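Local structure of erythrocyte membrane protein 1 (Plasmodium falciparum, 2XU0) at residues I29-I33 with E416-L421; A193-A197 with P302-D307; L313-E317 with F432-L436; K387-Y392 with P457-F461. The protein probably binds receptors on the host cell surface as a malarial adhesion protein, this chain being its N-terminal segment and first Duffy-binding-like domain, which mediates rosetting. The protein carries 10 engineered substitutions. Numbering follows the deposited sequence.

In the fold
The four contacts interlock in a largely helical module of the N-terminal segment and a Duffy-binding-like domain. Along the chain, contact 2 closes before contact 3 opens, and both segments of contact 2 fall between those of contact 1; contact 1 crosses contacts 3 and 4, which cross each other. The centres of contacts 1, 2 and 3 lie 15 to 16 Å from one another, and they touch pairwise: I31 packs on Y305, F417 on L313, and R194 forms a salt bridge with E317. Contact 4, centred 14 Å from contact 3, joins it through F391 and L433. Helices 22-39, 186-204, 311-338 and 371-407 are thereby tied together, with the N-terminal segment built into the domain.

Contact 1 of 4, residues I29-I33 with E416-L421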
loop_
_atom_site.group_PDB
_atom_site.type_symbol
_atom_site.label_atom_id
_atom_site.label_comp_id
_atom_site.label_asym_id
_atom_site.label_seq_id
_atom_site.Cartn_x
_atom_site.Cartn_y
_atom_site.Cartn_z
ATOM N N ILE A 29 10.399 12.646 -2.724
ATOM C CA ILE A 29 9.670 13.902 -2.532
ATOM C C ILE A 29 9.292 14.032 -1.056
ATOM O O ILE A 29 9.403 15.120 -0.515
ATOM C CB ILE A 29 8.479 14.070 -3.523
ATOM C CG1 ILE A 29 8.986 14.028 -4.971
ATOM C CG2 ILE A 29 7.723 15.373 -3.228
ATOM C CD1 ILE A 29 7.887 13.728 -6.020
ATOM N N GLY A 30 8.959 12.905 -0.406
ATOM C CA GLY A 30 8.648 12.843 1.022
ATOM C C GLY A 30 9.754 13.393 1.908
ATOM O O GLY A 30 9.471 14.061 2.908
ATOM N N ILE A 31 11.017 13.095 1.568
ATOM C CA ILE A 31 12.217 13.588 2.273
ATOM C C ILE A 31 12.208 15.110 2.234
ATOM O O ILE A 31 12.473 15.737 3.255
ATOM C CB ILE A 31 13.544 13.103 1.585
ATOM C CG1 ILE A 31 13.774 11.633 1.805
ATOM C CG2 ILE A 31 14.769 13.907 2.109
ATOM C CD1 ILE A 31 14.981 11.150 1.164
ATOM N N LYS A 32 11.963 15.698 1.038
ATOM C CA LYS A 32 11.948 17.152 0.880
ATOM C C LYS A 32 10.848 17.772 1.738
ATOM O O LYS A 32 11.126 18.734 2.449
ATOM C CB LYS A 32 11.789 17.555 -0.586
ATOM C CG LYS A 32 12.929 17.138 -1.483
ATOM C CD LYS A 32 12.976 18.035 -2.722
ATOM C CE LYS A 32 14.139 17.715 -3.631
ATOM N NZ LYS A 32 13.886 16.503 -4.460
ATOM N N ILE A 33 9.629 17.178 1.734
ATOM C CA ILE A 33 8.510 17.656 2.553
ATOM C C ILE A 33 8.854 17.612 4.062
ATOM O O ILE A 33 8.626 18.587 4.782
ATOM C CB ILE A 33 7.193 16.895 2.222
ATOM C CG1 ILE A 33 6.829 16.960 0.726
ATOM C CG2 ILE A 33 6.028 17.325 3.129
ATOM C CD1 ILE A 33 6.785 18.415 0.035
ATOM N N GLU A 416 2.397 21.318 -1.450
ATOM C CA GLU A 416 3.834 21.270 -1.781
ATOM C C GLU A 416 4.230 19.974 -2.466
ATOM O O GLU A 416 5.088 20.013 -3.354
ATOM C CB GLU A 416 4.729 21.500 -0.558
ATOM C CG GLU A 416 4.809 22.940 -0.077
ATOM C CD GLU A 416 5.631 23.897 -0.925
ATOM O OE1 GLU A 416 5.343 25.115 -0.881
ATOM O OE2 GLU A 416 6.565 23.438 -1.623
ATOM N N PHE A 417 3.633 18.816 -2.050
ATOM C CA PHE A 417 3.977 17.522 -2.671
ATOM C C PHE A 417 3.597 17.499 -4.149
ATOM O O PHE A 417 4.423 17.152 -4.989
ATOM C CB PHE A 417 3.316 16.347 -1.939
ATOM C CG PHE A 417 3.982 15.038 -2.263
ATOM C CD1 PHE A 417 4.862 14.446 -1.361
ATOM C CD2 PHE A 417 3.672 14.351 -3.436
ATOM C CE1 PHE A 417 5.449 13.220 -1.648
ATOM C CE2 PHE A 417 4.266 13.126 -3.725
ATOM C CZ PHE A 417 5.168 12.581 -2.840
ATOM N N TYR A 418 2.350 17.869 -4.458
ATOM C CA TYR A 418 1.862 17.918 -5.838
ATOM C C TYR A 418 2.644 18.982 -6.647
ATOM O O TYR A 418 2.886 18.752 -7.828
ATOM C CB TYR A 418 0.329 18.043 -5.916
ATOM C CG TYR A 418 -0.383 16.740 -5.605
ATOM C CD1 TYR A 418 -0.472 15.725 -6.555
ATOM C CD2 TYR A 418 -0.994 16.532 -4.371
ATOM C CE1 TYR A 418 -1.111 14.513 -6.264
ATOM C CE2 TYR A 418 -1.659 15.339 -4.081
ATOM C CZ TYR A 418 -1.705 14.328 -5.027
ATOM O OH TYR A 418 -2.332 13.138 -4.729
ATOM N N GLU A 419 3.161 20.060 -5.977
ATOM C CA GLU A 419 4.020 21.085 -6.612
ATOM C C GLU A 419 5.295 20.366 -7.125
ATOM O O GLU A 419 5.670 20.535 -8.278
ATOM C CB GLU A 419 4.406 22.191 -5.592
ATOM C CG GLU A 419 3.940 23.593 -5.961
ATOM C CD GLU A 419 3.111 24.310 -4.909
ATOM O OE1 GLU A 419 3.626 24.540 -3.789
ATOM O OE2 GLU A 419 1.961 24.691 -5.222
ATOM N N ASN A 420 5.908 19.510 -6.279
ATOM C CA ASN A 420 7.099 18.732 -6.625
ATOM C C ASN A 420 6.888 17.704 -7.727
ATOM O O ASN A 420 7.803 17.500 -8.509
ATOM C CB ASN A 420 7.711 18.081 -5.400
ATOM C CG ASN A 420 8.659 18.996 -4.689
ATOM O OD1 ASN A 420 9.847 19.068 -5.025
ATOM N ND2 ASN A 420 8.142 19.754 -3.725
ATOM N N LEU A 421 5.718 17.027 -7.775
ATOM C CA LEU A 421 5.387 16.047 -8.824
ATOM C C LEU A 421 5.341 16.742 -10.174
ATOM O O LEU A 421 5.794 16.185 -11.175
ATOM C CB LEU A 421 4.005 15.397 -8.581
ATOM C CG LEU A 421 3.922 14.234 -7.630
ATOM C CD1 LEU A 421 2.484 13.868 -7.402
ATOM C CD2 LEU A 421 4.702 13.019 -8.158
#
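An aromatic ring and an isoleucine interlock in this interface between helix 22-39 of the N-terminal segment and helix 415-423 of the C-terminal Duffy-binding-like subdomain. The short segments run at 137° to each other, their axes 10.0 Å apart at closest. F417, in the t rotamer, swings its ring into the hollow bounded by I29, G30 and I33. I29 CG2 sits over one face, 3.6 Å from the ring centroid in a CH-pi contact, while I33 CG1 lies 3.8 Å from F417 CD1. At the floor of the hollow F417 CE1 lies 3.7 Å from G30 N. In return I29 fills the space between F417, N420 and L421: its CG2 is 3.5 Å from N420 CB and its CD1 3.9 Å from L421 CD2. I33 CD1 rests on the backbone near F417 N and on E416 CB, both at 3.8 Å. F417 also touches L26 of helix 22-39, and P310. N420 ND2 is hydrogen-bonded to E416 O at 3.1 Å, giving ND2 a partner within its own helix. No hydrogen bond crosses the interface; the attachment of the N-terminal segment here therefore rests on apolar shape fit.

Contact 2 of 4, residues A193-A197 with P302-D307; sequences ARSFA and PPTYLD
This is a buried helix-to-loop contact inside the Duffy-binding domain, where A193-A197 of helix 186-204 faces P302-D307, the loop leading into helix 311-338. The first segment is regular helix, with A197 N bonded to A193 O at 3.0 Å. The second begins extended at P302 (phi/psi -54/147), is extended again at T304 (-113/154), and tightens into a 3-10 turn at L306-D307. It closes on the helix: CA of A193 lies 6.4 Å from CA of T304, but CA of A197 only 3.9 Å from CA of D307. A193 CB meets T304 OG1 at 3.7 Å; A197 CB lies 3.7 Å from L306 C and 3.9 Å from L306 CB. L306, chi1 m and chi2 t, sets CD1 3.8 Å from A193 CB. F196, chi1 t, reaches along the loop, its CZ 4.1 Å from P302 CG, its CD2 3.8 Å from T304 CG2 and its CE2 3.5 Å from D307 OD2; W265 packs edge-to-face with it. T304, chi1 t, forms an ST turn, its OG1 accepting from L306 N at 3.1 Å, and is also hydrogen-bonded to E27. D307, chi1 p, pairs with R261 and W257 of helix 249-268. The segments thus meet by van der Waals packing without a mutual hydrogen bond, while the side chains of T304 and D307 find polar partners in the turn and in neighbouring helices.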
loop_
_atom_site.group_PDB
_atom_site.type_symbol
_atom_site.label_atom_id
_atom_site.label_comp_id
_atom_site.label_asym_id
_atom_site.label_seq_id
_atom_site.Cartn_x
_atom_site.Cartn_y
_atom_site.Cartn_z
ATOM N N ALA A 193 6.252 0.292 6.612
ATOM C CA ALA A 193 6.321 1.742 6.264
ATOM C C ALA A 193 4.933 2.222 5.769
ATOM O O ALA A 193 4.512 3.342 6.065
ATOM C CB ALA A 193 7.358 1.955 5.194
ATOM N N ARG A 194 4.192 1.337 5.091
ATOM C CA ARG A 194 2.853 1.668 4.604
ATOM C C ARG A 194 1.863 1.829 5.731
ATOM O O ARG A 194 1.049 2.738 5.670
ATOM C CB ARG A 194 2.373 0.652 3.582
ATOM C CG ARG A 194 3.150 0.727 2.299
ATOM C CD ARG A 194 2.636 -0.358 1.422
ATOM N NE ARG A 194 3.215 -0.285 0.093
ATOM C CZ ARG A 194 3.552 -1.349 -0.611
ATOM N NH1 ARG A 194 3.384 -2.564 -0.106
ATOM N NH2 ARG A 194 4.055 -1.214 -1.822
ATOM N N SER A 195 1.946 0.968 6.778
ATOM C CA SER A 195 1.089 1.056 7.956
ATOM C C SER A 195 1.471 2.247 8.797
ATOM O O SER A 195 0.605 2.925 9.321
ATOM C CB SER A 195 1.152 -0.238 8.775
ATOM O OG SER A 195 0.320 -1.196 8.150
ATOM N N PHE A 196 2.785 2.489 8.960
ATOM C CA PHE A 196 3.328 3.639 9.700
ATOM C C PHE A 196 2.738 4.920 9.122
ATOM O O PHE A 196 2.315 5.820 9.875
ATOM C CB PHE A 196 4.845 3.683 9.510
ATOM C CG PHE A 196 5.574 4.824 10.170
ATOM C CD1 PHE A 196 5.598 4.948 11.556
ATOM C CD2 PHE A 196 6.362 5.691 9.419
ATOM C CE1 PHE A 196 6.394 5.930 12.177
ATOM C CE2 PHE A 196 7.137 6.686 10.031
ATOM C CZ PHE A 196 7.123 6.822 11.401
ATOM N N ALA A 197 2.726 5.001 7.786
ATOM C CA ALA A 197 2.157 6.163 7.054
ATOM C C ALA A 197 0.626 6.315 7.276
ATOM O O ALA A 197 0.158 7.422 7.530
ATOM C CB ALA A 197 2.482 6.060 5.575
ATOM N N PRO A 302 13.480 7.224 11.547
ATOM C CA PRO A 302 12.918 6.196 10.651
ATOM C C PRO A 302 13.582 6.171 9.272
ATOM O O PRO A 302 13.985 7.217 8.757
ATOM C CB PRO A 302 11.435 6.571 10.581
ATOM C CG PRO A 302 11.167 7.273 11.850
ATOM C CD PRO A 302 12.419 8.033 12.179
ATOM N N PRO A 303 13.717 5.011 8.617
ATOM C CA PRO A 303 14.346 5.023 7.280
ATOM C C PRO A 303 13.353 5.439 6.192
ATOM O O PRO A 303 13.724 5.518 5.031
ATOM C CB PRO A 303 14.822 3.577 7.101
ATOM C CG PRO A 303 13.873 2.770 7.940
ATOM C CD PRO A 303 13.254 3.657 8.984
ATOM N N THR A 304 12.083 5.651 6.576
ATOM C CA THR A 304 11.013 5.983 5.644
ATOM C C THR A 304 10.501 7.397 5.845
ATOM O O THR A 304 10.515 7.946 6.960
ATOM C CB THR A 304 9.847 4.913 5.686
ATOM O OG1 THR A 304 8.854 5.273 4.724
ATOM C CG2 THR A 304 9.143 4.838 7.040
ATOM N N TYR A 305 9.955 7.932 4.753
ATOM C CA TYR A 305 9.301 9.237 4.679
ATOM C C TYR A 305 7.931 9.094 4.001
ATOM O O TYR A 305 7.379 10.075 3.530
ATOM C CB TYR A 305 10.201 10.244 3.969
ATOM C CG TYR A 305 11.545 10.383 4.665
ATOM C CD1 TYR A 305 11.710 11.254 5.746
ATOM C CD2 TYR A 305 12.633 9.600 4.283
ATOM C CE1 TYR A 305 12.952 11.385 6.383
ATOM C CE2 TYR A 305 13.867 9.713 4.927
ATOM C CZ TYR A 305 14.036 10.645 5.934
ATOM O OH TYR A 305 15.269 10.739 6.532
ATOM N N LEU A 306 7.351 7.875 4.011
ATOM C CA LEU A 306 6.032 7.633 3.418
ATOM C C LEU A 306 4.958 8.390 4.170
ATOM O O LEU A 306 3.985 8.826 3.557
ATOM C CB LEU A 306 5.693 6.145 3.320
ATOM C CG LEU A 306 6.385 5.316 2.221
ATOM C CD1 LEU A 306 5.859 3.879 2.239
ATOM C CD2 LEU A 306 6.161 5.891 0.832
ATOM N N ASP A 307 5.172 8.642 5.481
ATOM C CA ASP A 307 4.228 9.431 6.277
ATOM C C ASP A 307 4.167 10.919 5.812
ATOM O O ASP A 307 3.393 11.711 6.352
ATOM C CB ASP A 307 4.514 9.277 7.782
ATOM C CG ASP A 307 5.941 9.567 8.245
ATOM O OD1 ASP A 307 6.897 9.245 7.490
ATOM O OD2 ASP A 307 6.108 10.015 9.404
#

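Contact 3 of 4, residues L313-E317 with F432-L436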
loop_
_atom_site.group_PDB
_atom_site.type_symbol
_atom_site.label_atom_id
_atom_site.label_comp_id
_atom_site.label_asym_id
_atom_site.label_seq_id
_atom_site.Cartn_x
_atom_site.Cartn_y
_atom_site.Cartn_z
ATOM N N LEU A 313 -1.757 8.644 -3.158
ATOM C CA LEU A 313 -0.588 8.194 -3.929
ATOM C C LEU A 313 0.020 6.900 -3.344
ATOM O O LEU A 313 0.431 6.006 -4.092
ATOM C CB LEU A 313 0.478 9.324 -4.011
ATOM C CG LEU A 313 0.011 10.584 -4.756
ATOM C CD1 LEU A 313 1.055 11.679 -4.690
ATOM C CD2 LEU A 313 -0.434 10.257 -6.220
ATOM N N ARG A 314 0.082 6.817 -2.022
ATOM C CA ARG A 314 0.571 5.629 -1.313
ATOM C C ARG A 314 -0.361 4.459 -1.590
ATOM O O ARG A 314 0.119 3.386 -1.860
ATOM C CB ARG A 314 0.563 5.860 0.194
ATOM C CG ARG A 314 1.528 6.922 0.673
ATOM C CD ARG A 314 1.714 6.832 2.167
ATOM N NE ARG A 314 0.488 6.569 2.943
ATOM C CZ ARG A 314 -0.100 7.447 3.746
ATOM N NH1 ARG A 314 0.323 8.700 3.797
ATOM N NH2 ARG A 314 -1.160 7.095 4.452
ATOM N N TRP A 315 -1.690 4.674 -1.543
ATOM C CA TRP A 315 -2.645 3.593 -1.783
ATOM C C TRP A 315 -2.637 3.078 -3.199
ATOM O O TRP A 315 -2.785 1.878 -3.396
ATOM C CB TRP A 315 -4.069 3.997 -1.382
ATOM C CG TRP A 315 -4.303 4.188 0.097
ATOM C CD1 TRP A 315 -3.460 3.865 1.129
ATOM C CD2 TRP A 315 -5.561 4.551 0.699
ATOM N NE1 TRP A 315 -4.090 4.104 2.341
ATOM C CE2 TRP A 315 -5.389 4.492 2.104
ATOM C CE3 TRP A 315 -6.817 4.926 0.183
ATOM C CZ2 TRP A 315 -6.422 4.842 3.000
ATOM C CZ3 TRP A 315 -7.826 5.303 1.068
ATOM C CH2 TRP A 315 -7.622 5.270 2.455
ATOM N N PHE A 316 -2.459 3.978 -4.185
ATOM C CA PHE A 316 -2.423 3.608 -5.583
ATOM C C PHE A 316 -1.112 2.835 -5.852
ATOM O O PHE A 316 -1.122 1.880 -6.617
ATOM C CB PHE A 316 -2.541 4.904 -6.446
ATOM C CG PHE A 316 -2.863 4.774 -7.920
ATOM C CD1 PHE A 316 -3.166 3.532 -8.484
ATOM C CD2 PHE A 316 -2.834 5.895 -8.757
ATOM C CE1 PHE A 316 -3.467 3.416 -9.853
ATOM C CE2 PHE A 316 -3.100 5.774 -10.128
ATOM C CZ PHE A 316 -3.439 4.543 -10.665
ATOM N N GLU A 317 0.006 3.235 -5.214
ATOM C CA GLU A 317 1.291 2.538 -5.379
ATOM C C GLU A 317 1.165 1.117 -4.771
ATOM O O GLU A 317 1.620 0.152 -5.371
ATOM C CB GLU A 317 2.445 3.343 -4.722
ATOM C CG GLU A 317 3.816 2.703 -4.848
ATOM C CD GLU A 317 4.168 1.613 -3.848
ATOM O OE1 GLU A 317 3.530 1.543 -2.772
ATOM O OE2 GLU A 317 5.063 0.801 -4.165
ATOM N N PHE A 432 3.245 9.323 -14.498
ATOM C CA PHE A 432 3.021 8.701 -13.199
ATOM C C PHE A 432 2.770 7.190 -13.357
ATOM O O PHE A 432 3.209 6.422 -12.503
ATOM C CB PHE A 432 1.904 9.418 -12.383
ATOM C CG PHE A 432 1.730 8.776 -11.021
ATOM C CD1 PHE A 432 2.554 9.127 -9.960
ATOM C CD2 PHE A 432 0.772 7.783 -10.816
ATOM C CE1 PHE A 432 2.452 8.471 -8.726
ATOM C CE2 PHE A 432 0.662 7.141 -9.587
ATOM C CZ PHE A 432 1.503 7.490 -8.544
ATOM N N LEU A 433 2.084 6.763 -14.448
ATOM C CA LEU A 433 1.824 5.356 -14.712
ATOM C C LEU A 433 3.107 4.562 -14.998
ATOM O O LEU A 433 3.186 3.400 -14.597
ATOM C CB LEU A 433 0.731 5.107 -15.787
ATOM C CG LEU A 433 -0.711 5.518 -15.416
ATOM C CD1 LEU A 433 -1.677 5.293 -16.590
ATOM C CD2 LEU A 433 -1.228 4.751 -14.217
ATOM N N ASN A 434 4.121 5.216 -15.598
ATOM C CA ASN A 434 5.453 4.647 -15.856
ATOM C C ASN A 434 6.116 4.301 -14.533
ATOM O O ASN A 434 6.794 3.293 -14.459
ATOM C CB ASN A 434 6.377 5.648 -16.601
ATOM C CG ASN A 434 5.994 6.033 -18.008
ATOM O OD1 ASN A 434 6.373 7.103 -18.498
ATOM N ND2 ASN A 434 5.286 5.164 -18.717
ATOM N N LEU A 435 5.910 5.116 -13.485
ATOM C CA LEU A 435 6.463 4.842 -12.146
ATOM C C LEU A 435 5.846 3.548 -11.574
ATOM O O LEU A 435 6.556 2.755 -10.941
ATOM C CB LEU A 435 6.189 6.017 -11.188
ATOM C CG LEU A 435 6.745 7.401 -11.564
ATOM C CD1 LEU A 435 6.523 8.412 -10.423
ATOM C CD2 LEU A 435 8.212 7.344 -12.035
ATOM N N LEU A 436 4.533 3.334 -11.818
ATOM C CA LEU A 436 3.839 2.132 -11.357
ATOM C C LEU A 436 4.395 0.909 -12.075
ATOM O O LEU A 436 4.632 -0.109 -11.422
ATOM C CB LEU A 436 2.302 2.240 -11.493
ATOM C CG LEU A 436 1.617 3.371 -10.710
ATOM C CD1 LEU A 436 0.143 3.344 -10.962
ATOM C CD2 LEU A 436 1.929 3.314 -9.187
#
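F316 presents one ring face to L436, whose CD1 lies 3.9 Å from the ring centroid and 18° off its normal, a CH-pi contact. The same ring meets F432 obliquely, with centroids 5.9 Å apart, planes at 36° and the closest atoms F316 CD2 and F432 CE2 at 3.8 Å. F316 CZ also reaches L433 CD2 at 4.2 Å, so F432, L433 and L436 (i, i+1, i+4), on one side of a helical turn, all border this phenylalanine. Both phenylalanines have chi1 in t, which sends their rings across the gap between helices 311-338 and 429-437. The gap is wide: the short axes approach no closer than 11.6 Å, at 47°, and only large side chains span it. The helices converge toward their C-terminal ends, with CA of L313 10.0 Å from CA of F432 but CA of E317 6.5 Å from CA of L436. At the open end L313 CD2 touches F432 CZ at 4.1 Å; at the closer end L436 CD2 comes within 3.9 Å of E317 CA. The carboxylate of E317 is engaged by R194 in a salt bridge. From helix 371-407, Y398 stacks on F432, and F391 and N395 touch L433. Such a layer of aromatic and leucine side chains is part of the buried core of the helical Duffy-binding-like fold, where helix 429-437 packs against helix 311-338.

Contact 4 of 4, residues K387-Y392 with P457-F461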
loop_
_atom_site.group_PDB
_atom_site.type_symbol
_atom_site.label_atom_id
_atom_site.label_comp_id
_atom_site.label_asym_id
_atom_site.label_seq_id
_atom_site.Cartn_x
_atom_site.Cartn_y
_atom_site.Cartn_z
ATOM N N LYS A 387 -10.164 -5.537 -11.280
ATOM C CA LYS A 387 -8.900 -4.800 -11.085
ATOM C C LYS A 387 -8.814 -3.678 -12.116
ATOM O O LYS A 387 -8.472 -2.552 -11.768
ATOM C CB LYS A 387 -7.704 -5.756 -11.169
ATOM C CG LYS A 387 -7.565 -6.649 -9.932
ATOM C CD LYS A 387 -7.046 -5.832 -8.757
ATOM C CE LYS A 387 -7.476 -6.346 -7.425
ATOM N NZ LYS A 387 -7.095 -5.374 -6.370
ATOM N N LEU A 388 -9.270 -3.950 -13.347
ATOM C CA LEU A 388 -9.322 -2.932 -14.386
ATOM C C LEU A 388 -10.179 -1.763 -13.923
ATOM O O LEU A 388 -9.792 -0.625 -14.170
ATOM C CB LEU A 388 -9.859 -3.494 -15.722
ATOM C CG LEU A 388 -10.010 -2.488 -16.913
ATOM C CD1 LEU A 388 -8.672 -1.783 -17.258
ATOM C CD2 LEU A 388 -10.599 -3.153 -18.150
ATOM N N GLU A 389 -11.360 -2.033 -13.308
ATOM C CA GLU A 389 -12.255 -0.968 -12.868
ATOM C C GLU A 389 -11.598 -0.137 -11.769
ATOM O O GLU A 389 -11.590 1.086 -11.857
ATOM C CB GLU A 389 -13.643 -1.495 -12.465
ATOM C CG GLU A 389 -14.548 -0.434 -11.866
ATOM C CD GLU A 389 -15.980 -0.914 -11.717
ATOM O OE1 GLU A 389 -16.406 -1.149 -10.564
ATOM O OE2 GLU A 389 -16.658 -1.111 -12.754
ATOM N N GLU A 390 -11.023 -0.807 -10.766
ATOM C CA GLU A 390 -10.265 -0.183 -9.685
ATOM C C GLU A 390 -9.179 0.713 -10.245
ATOM O O GLU A 390 -8.941 1.790 -9.700
ATOM C CB GLU A 390 -9.646 -1.270 -8.798
ATOM C CG GLU A 390 -10.678 -1.993 -7.943
ATOM C CD GLU A 390 -10.121 -3.104 -7.073
ATOM O OE1 GLU A 390 -8.891 -3.316 -7.093
ATOM O OE2 GLU A 390 -10.929 -3.840 -6.470
ATOM N N PHE A 391 -8.497 0.246 -11.302
ATOM C CA PHE A 391 -7.442 0.956 -12.002
ATOM C C PHE A 391 -7.960 2.264 -12.631
ATOM O O PHE A 391 -7.381 3.328 -12.384
ATOM C CB PHE A 391 -6.795 0.054 -13.090
ATOM C CG PHE A 391 -5.861 0.866 -13.957
ATOM C CD1 PHE A 391 -4.611 1.266 -13.476
ATOM C CD2 PHE A 391 -6.274 1.338 -15.195
ATOM C CE1 PHE A 391 -3.787 2.102 -14.235
ATOM C CE2 PHE A 391 -5.450 2.171 -15.952
ATOM C CZ PHE A 391 -4.214 2.549 -15.462
ATOM N N TYR A 392 -9.065 2.199 -13.411
ATOM C CA TYR A 392 -9.614 3.417 -14.049
ATOM C C TYR A 392 -10.076 4.423 -13.003
ATOM O O TYR A 392 -9.877 5.625 -13.192
ATOM C CB TYR A 392 -10.793 3.095 -14.993
ATOM C CG TYR A 392 -10.431 2.404 -16.292
ATOM C CD1 TYR A 392 -9.379 2.864 -17.079
ATOM C CD2 TYR A 392 -11.262 1.419 -16.832
ATOM C CE1 TYR A 392 -9.119 2.320 -18.338
ATOM C CE2 TYR A 392 -10.987 0.837 -18.070
ATOM C CZ TYR A 392 -9.914 1.287 -18.816
ATOM O OH TYR A 392 -9.619 0.677 -19.999
ATOM N N PRO A 457 -3.782 -0.416 -20.949
ATOM C CA PRO A 457 -4.668 -1.259 -20.135
ATOM C C PRO A 457 -5.130 -2.546 -20.806
ATOM O O PRO A 457 -5.194 -3.582 -20.150
ATOM C CB PRO A 457 -5.822 -0.321 -19.765
ATOM C CG PRO A 457 -5.240 1.043 -19.857
ATOM C CD PRO A 457 -4.304 0.959 -21.043
ATOM N N ILE A 458 -5.388 -2.496 -22.106
ATOM C CA ILE A 458 -5.807 -3.688 -22.856
ATOM C C ILE A 458 -4.814 -4.849 -22.713
ATOM O O ILE A 458 -5.249 -5.962 -22.457
ATOM C CB ILE A 458 -6.232 -3.309 -24.309
ATOM C CG1 ILE A 458 -7.609 -2.562 -24.303
ATOM C CG2 ILE A 458 -6.253 -4.487 -25.289
ATOM C CD1 ILE A 458 -8.651 -2.988 -23.199
ATOM N N LYS A 459 -3.493 -4.564 -22.741
ATOM C CA LYS A 459 -2.443 -5.586 -22.588
ATOM C C LYS A 459 -2.265 -6.010 -21.120
ATOM O O LYS A 459 -2.092 -7.195 -20.838
ATOM C CB LYS A 459 -1.094 -5.087 -23.155
ATOM C CG LYS A 459 -1.193 -4.382 -24.515
ATOM C CD LYS A 459 -0.929 -5.314 -25.704
ATOM C CE LYS A 459 -0.726 -4.556 -26.998
ATOM N NZ LYS A 459 0.555 -3.792 -27.015
ATOM N N THR A 460 -2.334 -5.055 -20.186
ATOM C CA THR A 460 -2.148 -5.360 -18.771
ATOM C C THR A 460 -3.321 -6.070 -18.135
ATOM O O THR A 460 -3.127 -6.845 -17.205
ATOM C CB THR A 460 -1.744 -4.099 -18.019
ATOM O OG1 THR A 460 -0.675 -3.507 -18.749
ATOM C CG2 THR A 460 -1.315 -4.380 -16.569
ATOM N N PHE A 461 -4.536 -5.760 -18.578
ATOM C CA PHE A 461 -5.713 -6.365 -17.993
ATOM C C PHE A 461 -6.414 -7.255 -19.029
ATOM O O PHE A 461 -7.616 -7.173 -19.217
ATOM C CB PHE A 461 -6.643 -5.294 -17.367
ATOM C CG PHE A 461 -5.989 -4.388 -16.350
ATOM C CD1 PHE A 461 -6.004 -4.709 -14.997
ATOM C CD2 PHE A 461 -5.354 -3.212 -16.747
ATOM C CE1 PHE A 461 -5.439 -3.846 -14.052
ATOM C CE2 PHE A 461 -4.796 -2.345 -15.804
ATOM C CZ PHE A 461 -4.832 -2.670 -14.467
#
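The side-chain conformations fit the short helix 457-460, and the residue that follows it, to helix 371-407. F461 is the first to leave helical backbone angles (phi/psi -114/47), although its N still bonds to P457 O at 2.8 Å. With chi1 m, its ring is laid against the K387-F391 turn. One face covers L388 CA, 4.1 Å from the ring centroid in a CH-pi contact, and F461 CZ reaches F391 CB at 3.6 Å. L388 adopts the tp rotamer, placing CD1 3.6 Å from F461 CD2 and 4.1 Å from P457 CB. The chi1 of F391 is t, which brings its ring obliquely to that of F461, centroids 5.3 Å apart and planes at 38°, and sets F391 CE2 4.1 Å from P457 CG. Y392, chi1 m, extends at the exposed margin until its OH is 3.9 Å from P457 CB. K387 bends away through two m torsions: its CB remains 4.1 Å from F461 CE1, while NZ forms a 2.8 Å salt bridge with E390 OE1, which is also hydrogen-bonded to W319 of helix 311-338. F323 and W319 also pack on F461, which is thus inserted between the long helices 371-407 and 311-338. With no hydrogen bond between the segments and the lysine's charge neutralised within its own helix, aliphatic and aromatic contacts hold the short helix here.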